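Local coordinates for phenolpthiocerol synthesis type-I polyketide synthase ppsA (Mycobacterium bovis, PDB 7AKC), which probably helps build the lipid core of phthiocerols and phenolphthiocerols by successive extender-unit additions, this piece being its acyltransferase domain, at residues Leu172-Ser177 / Asn266-Gln271; His111-Val116 / Ala212-Ala217; Ala93-Trp98 / Ile289-His294. All coordinates share one frame; numbering follows the deposited sequence.

Interaction 1. Residues Leu172-Ser177 / Asn266-Gln271; sequences LGIYNS and NPVHFQ
I174 and V268 lie side by side and point the same way, the CG1 branch of I174 meeting V268 CG2 at 3.8 Å. CG1 of I174 stands beside its backbone N (chi1 -50°), while its CG2 faces V268 CG1 and, more loosely, F270 CB. Across the backbones from this pair, the Y175 ring has L172 CD2 over the centre of one face; H269 lies on the other side of the ring plane. The Y175 and H269 rings are nearly parallel but slid so far apart that they barely overlap, with Y175 CE1 3.6 Å from H269 CD2. P267 CB reaches the same CE1 at 3.9 Å. The backbones run in the same direction through a single beta bridge between I174 and V268. V268 N gives a bond to G173 O at 2.8 Å. Y175 N gives one to V268 O, nearly straight at 172°. Past the bridge, where H269 holds the N-cap position of helix 270-278, Y175 O accepts from Q271 N (2.8 Å), tying the helix's first turn to the strand. At the polar edge a water bonds to H269 NE2 at 2.7 Å and, at longer range, to Y175 OH, whereas H269 ND1 pairs with T244 O. The contact adds one parallel bridge to the edge of the antiparallel sheet's outer strand, 171-177, which carries a classic beta bulge where G173 and I174 both face V182. L172 and Y175 pack on helix 157-164, F270 and S177 on helix 298-308, and I174 and V268 touch the loop holding H111 and S112.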
ATOM      1  N   LEU A 172      -0.231  12.248   7.157  1.00 21.21           N
ATOM      2  CA  LEU A 172      -0.856  11.811   5.929  1.00 21.03           C
ATOM      3  C   LEU A 172      -0.233  10.429   5.674  1.00 21.87           C
ATOM      4  O   LEU A 172       0.993  10.290   5.624  1.00 23.34           O
ATOM      5  CB  LEU A 172      -0.510  12.803   4.815  1.00 21.89           C
ATOM      6  CG  LEU A 172      -1.265  12.605   3.519  1.00 23.21           C
ATOM      7  CD1 LEU A 172      -1.326  13.921   2.687  1.00 22.61           C
ATOM      8  CD2 LEU A 172      -0.626  11.540   2.665  1.00 24.81           C
ATOM      9  N   GLY A 173      -1.076   9.422   5.666  1.00 20.81           N
ATOM     10  CA  GLY A 173      -0.651   8.036   5.523  1.00 19.73           C
ATOM     11  C   GLY A 173      -0.672   7.531   4.087  1.00 20.61           C
ATOM     12  O   GLY A 173       0.223   6.766   3.705  1.00 21.53           O
ATOM     13  N   ILE A 174      -1.744   7.823   3.327  1.00 20.82           N
ATOM     14  CA  ILE A 174      -1.842   7.302   1.935  1.00 21.23           C
ATOM     15  C   ILE A 174      -2.439   8.328   1.009  1.00 21.41           C
ATOM     16  O   ILE A 174      -3.448   8.966   1.335  1.00 21.18           O
ATOM     17  CB  ILE A 174      -2.704   6.002   1.851  1.00 22.16           C
ATOM     18  CG1 ILE A 174      -2.280   4.944   2.887  1.00 23.61           C
ATOM     19  CG2 ILE A 174      -2.745   5.385   0.404  1.00 22.83           C
ATOM     20  CD1 ILE A 174      -3.241   3.659   2.906  1.00 27.61           C
ATOM     21  N   TYR A 175      -1.757   8.522  -0.173  1.00 20.75           N
ATOM     22  CA  TYR A 175      -2.295   9.391  -1.210  1.00 21.45           C
ATOM     23  C   TYR A 175      -3.153   8.463  -2.082  1.00 22.09           C
ATOM     24  O   TYR A 175      -2.600   7.745  -2.932  1.00 23.70           O
ATOM     25  CB  TYR A 175      -1.189  10.047  -2.068  1.00 22.16           C
ATOM     26  CG  TYR A 175      -0.279  10.989  -1.323  1.00 21.82           C
ATOM     27  CD1 TYR A 175       0.872  10.525  -0.694  1.00 22.74           C
ATOM     28  CD2 TYR A 175      -0.515  12.362  -1.325  1.00 23.47           C
ATOM     29  CE1 TYR A 175       1.756  11.403  -0.075  1.00 23.46           C
ATOM     30  CE2 TYR A 175       0.365  13.246  -0.711  1.00 25.07           C
ATOM     31  CZ  TYR A 175       1.507  12.766  -0.105  1.00 25.44           C
ATOM     32  OH  TYR A 175       2.338  13.636   0.532  1.00 27.72           O
ATOM     33  N   ASN A 176      -4.446   8.357  -1.801  1.00 21.91           N
ATOM     34  CA  ASN A 176      -5.320   7.454  -2.563  1.00 23.79           C
ATOM     35  C   ASN A 176      -5.549   7.899  -3.974  1.00 25.21           C
ATOM     36  O   ASN A 176      -5.347   7.160  -4.919  1.00 26.08           O
ATOM     37  CB  ASN A 176      -6.668   7.250  -1.851  1.00 27.08           C
ATOM     38  CG  ASN A 176      -6.738   5.957  -1.133  1.00 35.29           C
ATOM     39  OD1 ASN A 176      -5.728   5.382  -0.758  1.00 38.46           O
ATOM     40  ND2 ASN A 176      -7.942   5.474  -0.882  1.00 36.00           N
ATOM     41  N   SER A 177      -6.030   9.136  -4.101  1.00 25.69           N
ATOM     42  CA  SER A 177      -6.383   9.729  -5.366  1.00 26.29           C
ATOM     43  C   SER A 177      -6.503  11.247  -5.085  1.00 26.58           C
ATOM     44  O   SER A 177      -6.320  11.697  -3.939  1.00 25.07           O
ATOM     45  CB  SER A 177      -7.692   9.107  -5.868  1.00 29.01           C
ATOM     46  OG  SER A 177      -8.784   9.514  -5.046  1.00 32.81           O
ATOM     47  N   ASN A 266       7.021   5.848   5.903  1.00 23.52           N
ATOM     48  CA  ASN A 266       6.679   6.880   4.935  1.00 23.74           C
ATOM     49  C   ASN A 266       5.227   6.811   4.510  1.00 24.59           C
ATOM     50  O   ASN A 266       4.634   5.727   4.506  1.00 24.50           O
ATOM     51  CB  ASN A 266       7.534   6.700   3.669  1.00 24.43           C
ATOM     52  CG  ASN A 266       8.894   7.331   3.743  1.00 27.77           C
ATOM     53  OD1 ASN A 266       9.357   7.769   4.801  1.00 29.32           O
ATOM     54  ND2 ASN A 266       9.595   7.328   2.616  1.00 27.76           N
ATOM     55  N   PRO A 267       4.663   7.938   4.046  1.00 25.04           N
ATOM     56  CA  PRO A 267       3.352   7.868   3.391  1.00 24.50           C
ATOM     57  C   PRO A 267       3.409   6.911   2.178  1.00 22.92           C
ATOM     58  O   PRO A 267       4.486   6.580   1.641  1.00 23.79           O
ATOM     59  CB  PRO A 267       3.115   9.298   2.859  1.00 26.49           C
ATOM     60  CG  PRO A 267       4.170  10.119   3.373  1.00 28.76           C
ATOM     61  CD  PRO A 267       5.262   9.275   3.966  1.00 25.67           C
ATOM     62  N   VAL A 268       2.248   6.432   1.777  1.00 21.53           N
ATOM     63  CA  VAL A 268       2.124   5.504   0.624  1.00 21.54           C
ATOM     64  C   VAL A 268       1.768   6.358  -0.601  1.00 22.03           C
ATOM     65  O   VAL A 268       0.662   6.938  -0.647  1.00 21.89           O
ATOM     66  CB  VAL A 268       0.998   4.500   0.883  1.00 22.39           C
ATOM     67  CG1 VAL A 268       0.804   3.604  -0.350  1.00 22.68           C
ATOM     68  CG2 VAL A 268       1.260   3.677   2.152  1.00 23.75           C
ATOM     69  N   HIS A 269       2.705   6.481  -1.549  1.00 21.34           N
ATOM     70  CA  HIS A 269       2.547   7.344  -2.731  1.00 20.26           C
ATOM     71  C   HIS A 269       1.798   6.607  -3.831  1.00 21.14           C
ATOM     72  O   HIS A 269       2.330   6.357  -4.907  1.00 22.23           O
ATOM     73  CB  HIS A 269       3.951   7.883  -3.178  1.00 21.49           C
ATOM     74  CG  HIS A 269       4.637   8.675  -2.102  1.00 23.10           C
ATOM     75  ND1 HIS A 269       5.389   8.067  -1.099  1.00 24.77           N
ATOM     76  CD2 HIS A 269       4.542  10.005  -1.825  1.00 24.42           C
ATOM     77  CE1 HIS A 269       5.776   9.048  -0.286  1.00 26.22           C
ATOM     78  NE2 HIS A 269       5.322  10.235  -0.704  1.00 26.48           N
ATOM     79  N   PHE A 270       0.581   6.143  -3.513  1.00 21.47           N
ATOM     80  CA  PHE A 270      -0.195   5.293  -4.417  1.00 21.56           C
ATOM     81  C   PHE A 270      -0.676   6.027  -5.628  1.00 22.14           C
ATOM     82  O   PHE A 270      -0.433   5.590  -6.766  1.00 23.23           O
ATOM     83  CB  PHE A 270      -1.370   4.672  -3.639  1.00 21.25           C
ATOM     84  CG  PHE A 270      -2.143   3.667  -4.458  1.00 22.72           C
ATOM     85  CD1 PHE A 270      -1.551   2.478  -4.873  1.00 23.24           C
ATOM     86  CD2 PHE A 270      -3.454   3.911  -4.820  1.00 24.67           C
ATOM     87  CE1 PHE A 270      -2.256   1.553  -5.625  1.00 25.66           C
ATOM     88  CE2 PHE A 270      -4.142   3.018  -5.638  1.00 26.98           C
ATOM     89  CZ  PHE A 270      -3.545   1.830  -6.029  1.00 26.73           C
ATOM     90  N   GLN A 271      -1.358   7.199  -5.422  1.00 21.48           N
ATOM     91  CA  GLN A 271      -1.786   7.988  -6.577  1.00 22.67           C
ATOM     92  C   GLN A 271      -0.612   8.290  -7.567  1.00 23.31           C
ATOM     93  O   GLN A 271      -0.744   8.158  -8.777  1.00 24.19           O
ATOM     94  CB  GLN A 271      -2.355   9.300  -6.041  1.00 25.15           C
ATOM     95  CG  GLN A 271      -2.666  10.282  -7.170  1.00 24.93           C
ATOM     96  CD  GLN A 271      -3.079  11.621  -6.639  1.00 27.67           C
ATOM     97  OE1 GLN A 271      -3.651  11.745  -5.562  1.00 30.23           O
ATOM     98  NE2 GLN A 271      -2.771  12.662  -7.408  1.00 28.46           N
TER
HETATM   99  O   HOH W   1       5.476  12.628   0.532  1.00 44.68           O

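Interaction 2. Residues His111-Val116 / Ala212-Ala217; sequences HSMGEV and APHNPA
S112, whose OG meets H214 NE2, has a strained backbone with positive phi (phi 53°, psi -129°). This fits a nucleophile elbow, the tight turn between strand 107-110 and helix 115-121, and the sequence G110-H111-S112-M113-G114 matches the GxSxG pattern. The pair is consistent with the serine-histidine dyad of acyltransferases, S112 being the probable acyl-accepting nucleophile. With OG anti to the backbone N (chi1 178°), the hydroxyl reaches NE2 at 2.7 Å, at the edge of the imidazole and in its plane; either atom could be the donor. The far nitrogen, H214 ND1, is bonded to N266 O, which fixes the rotation of the ring. On one face of that ring lies P213 CB, set toward the rim. M113 slides past H214 in the opposite direction, and its chain, bent at chi2 and chi3, brings CE to 3.8 Å from H214 CE1. The loop that presents H214 is braced by N215, whose ND2 bonds to both A212 O and P213 O, and whose OD1 closes an Asx turn with A217 N. Across the contact, M113 CE rests 4.0 Å from P213 CB.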
ATOM      1  N   HIS A 111       0.899  -1.372  -2.670  1.00 27.76           N
ATOM      2  CA  HIS A 111       0.299  -0.351  -1.819  1.00 27.69           C
ATOM      3  C   HIS A 111       0.568  -0.736  -0.361  1.00 29.34           C
ATOM      4  O   HIS A 111       0.230  -1.849   0.067  1.00 30.12           O
ATOM      5  CB  HIS A 111      -1.199  -0.333  -2.116  1.00 27.15           C
ATOM      6  CG  HIS A 111      -2.058   0.464  -1.196  1.00 26.97           C
ATOM      7  ND1 HIS A 111      -2.486  -0.061   0.030  1.00 28.98           N
ATOM      8  CD2 HIS A 111      -2.678   1.650  -1.402  1.00 28.65           C
ATOM      9  CE1 HIS A 111      -3.296   0.857   0.547  1.00 30.23           C
ATOM     10  NE2 HIS A 111      -3.426   1.910  -0.272  1.00 30.38           N
ATOM     11  N   SER A 112       1.203   0.174   0.406  1.00 28.48           N
ATOM     12  CA  SER A 112       1.487  -0.036   1.811  1.00 28.11           C
ATOM     13  C   SER A 112       2.241  -1.386   2.049  1.00 28.68           C
ATOM     14  O   SER A 112       3.193  -1.685   1.330  1.00 29.64           O
ATOM     15  CB  SER A 112       0.189   0.119   2.629  1.00 27.35           C
ATOM     16  OG  SER A 112       0.373  -0.114   4.023  1.00 30.35           O
ATOM     17  N   MET A 113       1.777  -2.225   2.965  1.00 31.17           N
ATOM     18  CA  MET A 113       2.377  -3.528   3.236  1.00 33.29           C
ATOM     19  C   MET A 113       2.409  -4.458   1.999  1.00 36.10           C
ATOM     20  O   MET A 113       3.194  -5.398   1.961  1.00 37.24           O
ATOM     21  CB  MET A 113       1.679  -4.184   4.433  1.00 33.21           C
ATOM     22  CG  MET A 113       1.509  -3.260   5.634  1.00 36.28           C
ATOM     23  SD  MET A 113       3.045  -2.980   6.545  1.00 39.08           S
ATOM     24  CE  MET A 113       3.578  -1.338   5.835  1.00 33.88           C
ATOM     25  N   GLY A 114       1.634  -4.135   0.966  1.00 36.33           N
ATOM     26  CA  GLY A 114       1.572  -4.878  -0.285  1.00 36.39           C
ATOM     27  C   GLY A 114       2.821  -4.784  -1.144  1.00 37.23           C
ATOM     28  O   GLY A 114       2.977  -5.560  -2.090  1.00 38.08           O
ATOM     29  N   GLU A 115       3.703  -3.798  -0.861  1.00 36.92           N
ATOM     30  CA  GLU A 115       4.945  -3.633  -1.630  1.00 36.93           C
ATOM     31  C   GLU A 115       5.881  -4.841  -1.428  1.00 38.48           C
ATOM     32  O   GLU A 115       6.664  -5.147  -2.321  1.00 39.21           O
ATOM     33  CB  GLU A 115       5.638  -2.299  -1.289  1.00 36.64           C
ATOM     34  CG  GLU A 115       6.889  -2.065  -2.118  1.00 37.05           C
ATOM     35  CD  GLU A 115       7.139  -0.588  -2.338  1.00 32.65           C
ATOM     36  OE1 GLU A 115       8.220  -0.117  -1.927  1.00 33.54           O
ATOM     37  OE2 GLU A 115       6.270   0.091  -2.930  1.00 30.83           O
ATOM     38  N   VAL A 116       5.773  -5.574  -0.301  1.00 39.40           N
ATOM     39  CA  VAL A 116       6.578  -6.804  -0.132  1.00 41.21           C
ATOM     40  C   VAL A 116       6.195  -7.810  -1.222  1.00 43.44           C
ATOM     41  O   VAL A 116       7.077  -8.319  -1.932  1.00 45.85           O
ATOM     42  CB  VAL A 116       6.449  -7.439   1.270  1.00 41.83           C
ATOM     43  CG1 VAL A 116       7.093  -8.829   1.299  1.00 43.47           C
ATOM     44  CG2 VAL A 116       7.082  -6.549   2.315  1.00 42.74           C
ATOM     45  N   ALA A 212      -1.699   0.444  12.677  1.00 25.04           N
ATOM     46  CA  ALA A 212      -1.630   1.522  11.672  1.00 22.96           C
ATOM     47  C   ALA A 212      -0.180   1.846  11.351  1.00 23.03           C
ATOM     48  O   ALA A 212       0.547   2.294  12.219  1.00 22.44           O
ATOM     49  CB  ALA A 212      -2.373   2.731  12.149  1.00 23.76           C
ATOM     50  N   PRO A 213       0.256   1.636  10.098  1.00 23.05           N
ATOM     51  CA  PRO A 213       1.572   2.036   9.713  1.00 22.70           C
ATOM     52  C   PRO A 213       1.526   3.466   9.143  1.00 22.51           C
ATOM     53  O   PRO A 213       0.539   4.122   9.303  1.00 23.76           O
ATOM     54  CB  PRO A 213       1.921   0.958   8.674  1.00 24.29           C
ATOM     55  CG  PRO A 213       0.617   0.305   8.251  1.00 25.35           C
ATOM     56  CD  PRO A 213      -0.482   1.013   9.007  1.00 23.15           C
ATOM     57  N   HIS A 214       2.619   3.925   8.542  1.00 22.06           N
ATOM     58  CA  HIS A 214       2.648   5.239   7.843  1.00 21.73           C
ATOM     59  C   HIS A 214       2.368   6.403   8.792  1.00 22.49           C
ATOM     60  O   HIS A 214       1.689   7.339   8.377  1.00 22.46           O
ATOM     61  CB  HIS A 214       1.805   5.197   6.572  1.00 22.51           C
ATOM     62  CG  HIS A 214       1.967   3.904   5.865  1.00 20.94           C
ATOM     63  ND1 HIS A 214       3.184   3.479   5.403  1.00 21.99           N
ATOM     64  CD2 HIS A 214       1.094   2.914   5.615  1.00 23.50           C
ATOM     65  CE1 HIS A 214       3.054   2.294   4.864  1.00 24.62           C
ATOM     66  NE2 HIS A 214       1.796   1.930   4.992  1.00 25.06           N
ATOM     67  N   ASN A 215       2.939   6.329   9.987  1.00 22.15           N
ATOM     68  CA  ASN A 215       2.757   7.402  10.994  1.00 22.65           C
ATOM     69  C   ASN A 215       3.922   7.329  11.989  1.00 23.17           C
ATOM     70  O   ASN A 215       4.610   6.317  11.993  1.00 22.22           O
ATOM     71  CB  ASN A 215       1.346   7.362  11.592  1.00 21.36           C
ATOM     72  CG  ASN A 215       1.139   6.198  12.532  1.00 22.44           C
ATOM     73  OD1 ASN A 215       1.418   6.304  13.716  1.00 23.17           O
ATOM     74  ND2 ASN A 215       0.645   5.093  12.010  1.00 21.76           N
ATOM     75  N   PRO A 216       4.169   8.370  12.814  1.00 23.65           N
ATOM     76  CA  PRO A 216       5.317   8.389  13.723  1.00 23.69           C
ATOM     77  C   PRO A 216       5.470   7.226  14.714  1.00 24.07           C
ATOM     78  O   PRO A 216       6.526   7.049  15.229  1.00 25.65           O
ATOM     79  CB  PRO A 216       5.128   9.707  14.490  1.00 25.03           C
ATOM     80  CG  PRO A 216       4.417  10.590  13.514  1.00 24.82           C
ATOM     81  CD  PRO A 216       3.447   9.644  12.850  1.00 23.20           C
ATOM     82  N   ALA A 217       4.408   6.464  14.934  1.00 23.27           N
ATOM     83  CA  ALA A 217       4.488   5.296  15.832  1.00 23.69           C
ATOM     84  C   ALA A 217       5.421   4.235  15.244  1.00 24.36           C
ATOM     85  O   ALA A 217       5.906   3.395  15.992  1.00 25.08           O
ATOM     86  CB  ALA A 217       3.122   4.736  16.061  1.00 24.90           C
TER

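Interaction 3. Residues Ala93-Trp98 / Ile289-His294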
ATOM      1  N   ALA A  93      -0.299 -16.754  -4.635  1.00 72.00           N
ATOM      2  CA  ALA A  93      -1.004 -17.849  -5.305  1.00 74.35           C
ATOM      3  C   ALA A  93      -1.995 -17.350  -6.364  1.00 76.26           C
ATOM      4  O   ALA A  93      -2.139 -18.002  -7.414  1.00 77.58           O
ATOM      5  CB  ALA A  93      -1.680 -18.779  -4.299  1.00 75.25           C
ATOM      6  N   LEU A  94      -2.657 -16.205  -6.115  1.00 75.88           N
ATOM      7  CA  LEU A  94      -3.577 -15.632  -7.097  1.00 76.45           C
ATOM      8  C   LEU A  94      -2.784 -15.124  -8.297  1.00 77.32           C
ATOM      9  O   LEU A  94      -3.232 -15.313  -9.425  1.00 77.95           O
ATOM     10  CB  LEU A  94      -4.429 -14.488  -6.533  1.00 76.27           C
ATOM     11  CG  LEU A  94      -5.553 -14.851  -5.574  1.00 77.14           C
ATOM     12  CD1 LEU A  94      -6.143 -13.586  -4.936  1.00 76.83           C
ATOM     13  CD2 LEU A  94      -6.619 -15.680  -6.244  1.00 77.68           C
ATOM     14  N   THR A  95      -1.578 -14.550  -8.071  1.00 77.24           N
ATOM     15  CA  THR A  95      -0.699 -14.089  -9.146  1.00 77.77           C
ATOM     16  C   THR A  95      -0.358 -15.248 -10.096  1.00 81.03           C
ATOM     17  O   THR A  95      -0.388 -15.056 -11.307  1.00 81.59           O
ATOM     18  CB  THR A  95       0.594 -13.496  -8.584  1.00 76.72           C
ATOM     19  OG1 THR A  95       0.274 -12.395  -7.739  1.00 76.23           O
ATOM     20  CG2 THR A  95       1.550 -13.027  -9.685  1.00 75.88           C
ATOM     21  N   GLU A  96      -0.057 -16.447  -9.556  1.00 82.91           N
ATOM     22  CA  GLU A  96       0.270 -17.592 -10.416  1.00 85.83           C
ATOM     23  C   GLU A  96      -0.961 -18.163 -11.139  1.00 87.97           C
ATOM     24  O   GLU A  96      -0.829 -18.702 -12.243  1.00 88.79           O
ATOM     25  CB  GLU A  96       1.048 -18.673  -9.648  1.00 89.27           C
ATOM     26  CG  GLU A  96       2.534 -18.360  -9.568  1.00 95.55           C
ATOM     27  CD  GLU A  96       3.320 -19.186  -8.570  1.00104.67           C
ATOM     28  OE1 GLU A  96       3.413 -20.422  -8.752  1.00107.73           O
ATOM     29  OE2 GLU A  96       3.858 -18.588  -7.610  1.00107.59           O
ATOM     30  N   LEU A  97      -2.158 -18.006 -10.541  1.00 88.77           N
ATOM     31  CA  LEU A  97      -3.408 -18.418 -11.164  1.00 90.42           C
ATOM     32  C   LEU A  97      -3.657 -17.559 -12.398  1.00 90.70           C
ATOM     33  O   LEU A  97      -4.046 -18.101 -13.426  1.00 90.79           O
ATOM     34  CB  LEU A  97      -4.590 -18.293 -10.190  1.00 92.01           C
ATOM     35  CG  LEU A  97      -5.965 -18.654 -10.766  1.00 95.37           C
ATOM     36  CD1 LEU A  97      -6.003 -20.074 -11.299  1.00 96.77           C
ATOM     37  CD2 LEU A  97      -7.057 -18.414  -9.749  1.00 96.58           C
ATOM     38  N   TRP A  98      -3.401 -16.224 -12.310  1.00 90.77           N
ATOM     39  CA  TRP A  98      -3.569 -15.309 -13.444  1.00 91.58           C
ATOM     40  C   TRP A  98      -2.652 -15.737 -14.591  1.00 94.25           C
ATOM     41  O   TRP A  98      -3.109 -15.856 -15.724  1.00 94.20           O
ATOM     42  CB  TRP A  98      -3.273 -13.844 -13.040  1.00 90.41           C
ATOM     43  CG  TRP A  98      -4.448 -13.079 -12.502  1.00 89.50           C
ATOM     44  CD1 TRP A  98      -4.643 -12.678 -11.213  1.00 89.82           C
ATOM     45  CD2 TRP A  98      -5.555 -12.564 -13.253  1.00 89.25           C
ATOM     46  NE1 TRP A  98      -5.812 -11.961 -11.112  1.00 89.81           N
ATOM     47  CE2 TRP A  98      -6.391 -11.874 -12.352  1.00 89.71           C
ATOM     48  CE3 TRP A  98      -5.935 -12.635 -14.600  1.00 89.87           C
ATOM     49  CZ2 TRP A  98      -7.577 -11.264 -12.752  1.00 90.32           C
ATOM     50  CZ3 TRP A  98      -7.102 -12.013 -14.997  1.00 90.70           C
ATOM     51  CH2 TRP A  98      -7.905 -11.333 -14.080  1.00 90.69           C
ATOM     52  N   ILE A 289      -4.888  -4.593 -12.514  1.00 44.24           N
ATOM     53  CA  ILE A 289      -5.536  -5.708 -11.873  1.00 46.11           C
ATOM     54  C   ILE A 289      -5.111  -5.755 -10.435  1.00 47.33           C
ATOM     55  O   ILE A 289      -3.941  -5.956 -10.157  1.00 48.15           O
ATOM     56  CB  ILE A 289      -5.226  -7.042 -12.596  1.00 48.40           C
ATOM     57  CG1 ILE A 289      -5.493  -6.933 -14.112  1.00 49.94           C
ATOM     58  CG2 ILE A 289      -6.014  -8.191 -11.953  1.00 49.78           C
ATOM     59  CD1 ILE A 289      -5.154  -8.218 -14.939  1.00 52.39           C
ATOM     60  N   GLU A 290      -6.050  -5.583  -9.528  1.00 47.16           N
ATOM     61  CA  GLU A 290      -5.773  -5.686  -8.097  1.00 47.43           C
ATOM     62  C   GLU A 290      -5.747  -7.180  -7.781  1.00 49.68           C
ATOM     63  O   GLU A 290      -6.699  -7.880  -8.115  1.00 50.22           O
ATOM     64  CB  GLU A 290      -6.888  -5.005  -7.306  1.00 47.67           C
ATOM     65  CG  GLU A 290      -6.665  -5.112  -5.804  1.00 49.40           C
ATOM     66  CD  GLU A 290      -7.702  -4.408  -4.955  1.00 51.31           C
ATOM     67  OE1 GLU A 290      -8.234  -3.370  -5.404  1.00 50.28           O
ATOM     68  OE2 GLU A 290      -8.001  -4.907  -3.844  1.00 54.72           O
ATOM     69  N   ILE A 291      -4.653  -7.682  -7.200  1.00 51.40           N
ATOM     70  CA  ILE A 291      -4.523  -9.104  -6.879  1.00 54.85           C
ATOM     71  C   ILE A 291      -4.949  -9.305  -5.446  1.00 57.51           C
ATOM     72  O   ILE A 291      -4.116  -9.252  -4.536  1.00 58.25           O
ATOM     73  CB  ILE A 291      -3.088  -9.628  -7.154  1.00 55.65           C
ATOM     74  CG1 ILE A 291      -2.567  -9.154  -8.542  1.00 56.40           C
ATOM     75  CG2 ILE A 291      -3.035 -11.142  -7.040  1.00 56.34           C
ATOM     76  CD1 ILE A 291      -3.447  -9.578  -9.718  1.00 57.84           C
ATOM     77  N   SER A 292      -6.255  -9.460  -5.226  1.00 58.90           N
ATOM     78  CA  SER A 292      -6.787  -9.573  -3.872  1.00 60.94           C
ATOM     79  C   SER A 292      -8.050 -10.442  -3.814  1.00 63.57           C
ATOM     80  O   SER A 292      -8.646 -10.734  -4.845  1.00 63.72           O
ATOM     81  CB  SER A 292      -7.132  -8.185  -3.348  1.00 61.23           C
ATOM     82  OG  SER A 292      -8.202  -7.651  -4.110  1.00 61.53           O
ATOM     83  N   ALA A 293      -8.500 -10.765  -2.600  1.00 66.26           N
ATOM     84  CA  ALA A 293      -9.721 -11.540  -2.384  1.00 68.16           C
ATOM     85  C   ALA A 293     -11.000 -10.679  -2.538  1.00 69.17           C
ATOM     86  O   ALA A 293     -12.084 -11.243  -2.591  1.00 69.72           O
ATOM     87  CB  ALA A 293      -9.686 -12.189  -1.004  1.00 69.49           C
ATOM     88  N   HIS A 294     -10.875  -9.323  -2.627  1.00 68.88           N
ATOM     89  CA  HIS A 294     -11.983  -8.362  -2.756  1.00 68.81           C
ATOM     90  C   HIS A 294     -11.436  -6.992  -3.199  1.00 66.81           C
ATOM     91  O   HIS A 294     -10.512  -6.464  -2.577  1.00 66.20           O
ATOM     92  CB  HIS A 294     -12.761  -8.230  -1.428  1.00 71.58           C
ATOM     93  CG  HIS A 294     -13.981  -7.367  -1.538  1.00 76.85           C
ATOM     94  ND1 HIS A 294     -15.188  -7.880  -1.983  1.00 79.31           N
ATOM     95  CD2 HIS A 294     -14.133  -6.044  -1.295  1.00 79.24           C
ATOM     96  CE1 HIS A 294     -16.033  -6.860  -1.981  1.00 80.06           C
ATOM     97  NE2 HIS A 294     -15.444  -5.736  -1.575  1.00 80.85           N
TER
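T95 OG1, 3.6 Å from I291 CG2, is gripped by two oxygens, Q91 O one turn earlier in its own helix and Y27 OH on strand 23-27. Here helix 79-100 packs on the five-stranded parallel sheet of the acyltransferase domain's alpha/beta part, near the end of strand 287-290, which lies between strands 23-27 and 315-317. The side chains of T95 and I291 cross at about a right angle, and I291 CG2, anti to the backbone N, also meets L94 CB at 3.7 Å. L94 CD1 goes further, to 3.8 Å from S292 O. W98 fills the next turn of the helix. I291 CD1 lies obliquely beside its five-membered ring, 3.6 Å from both CD1 and NE1 of the indole, while the NE1 proton serves T319 OG1, so this nitrogen is satisfied within a largely apolar contact. F25 also meets the indole. S292 turns away from the helix and donates from OG to E290 OE2 at 2.8 Å, from above the carboxylate plane. W98 and I289 reach tip to tip: I289 CG2 touches CZ2 at 3.5 Å, and on the same face I289 CD1 makes a CH-pi contact 4.2 Å from the centroid of the six-membered ring.

How the interactions relate
All three contacts are buried. Interactions 1 and 2 lie nearer the centre of the chain, their own centres 10 Å apart; interaction 3 sits farther out, its centre about 20 Å or more from theirs, and makes no direct contact with either. Through N266 and V268, interaction 1 supplies a second shell for the probable dyad of interaction 2. Their chemistry follows their place: backbone bonds join the edge strand to the loop and first turn of helix 270-278 in interaction 1, one side-chain bond dominates the small interface of interaction 2, and interaction 3 has no hydrogen bond across it, only apolar and CH-pi packing of helix on sheet, with W98, partly exposed, central to it.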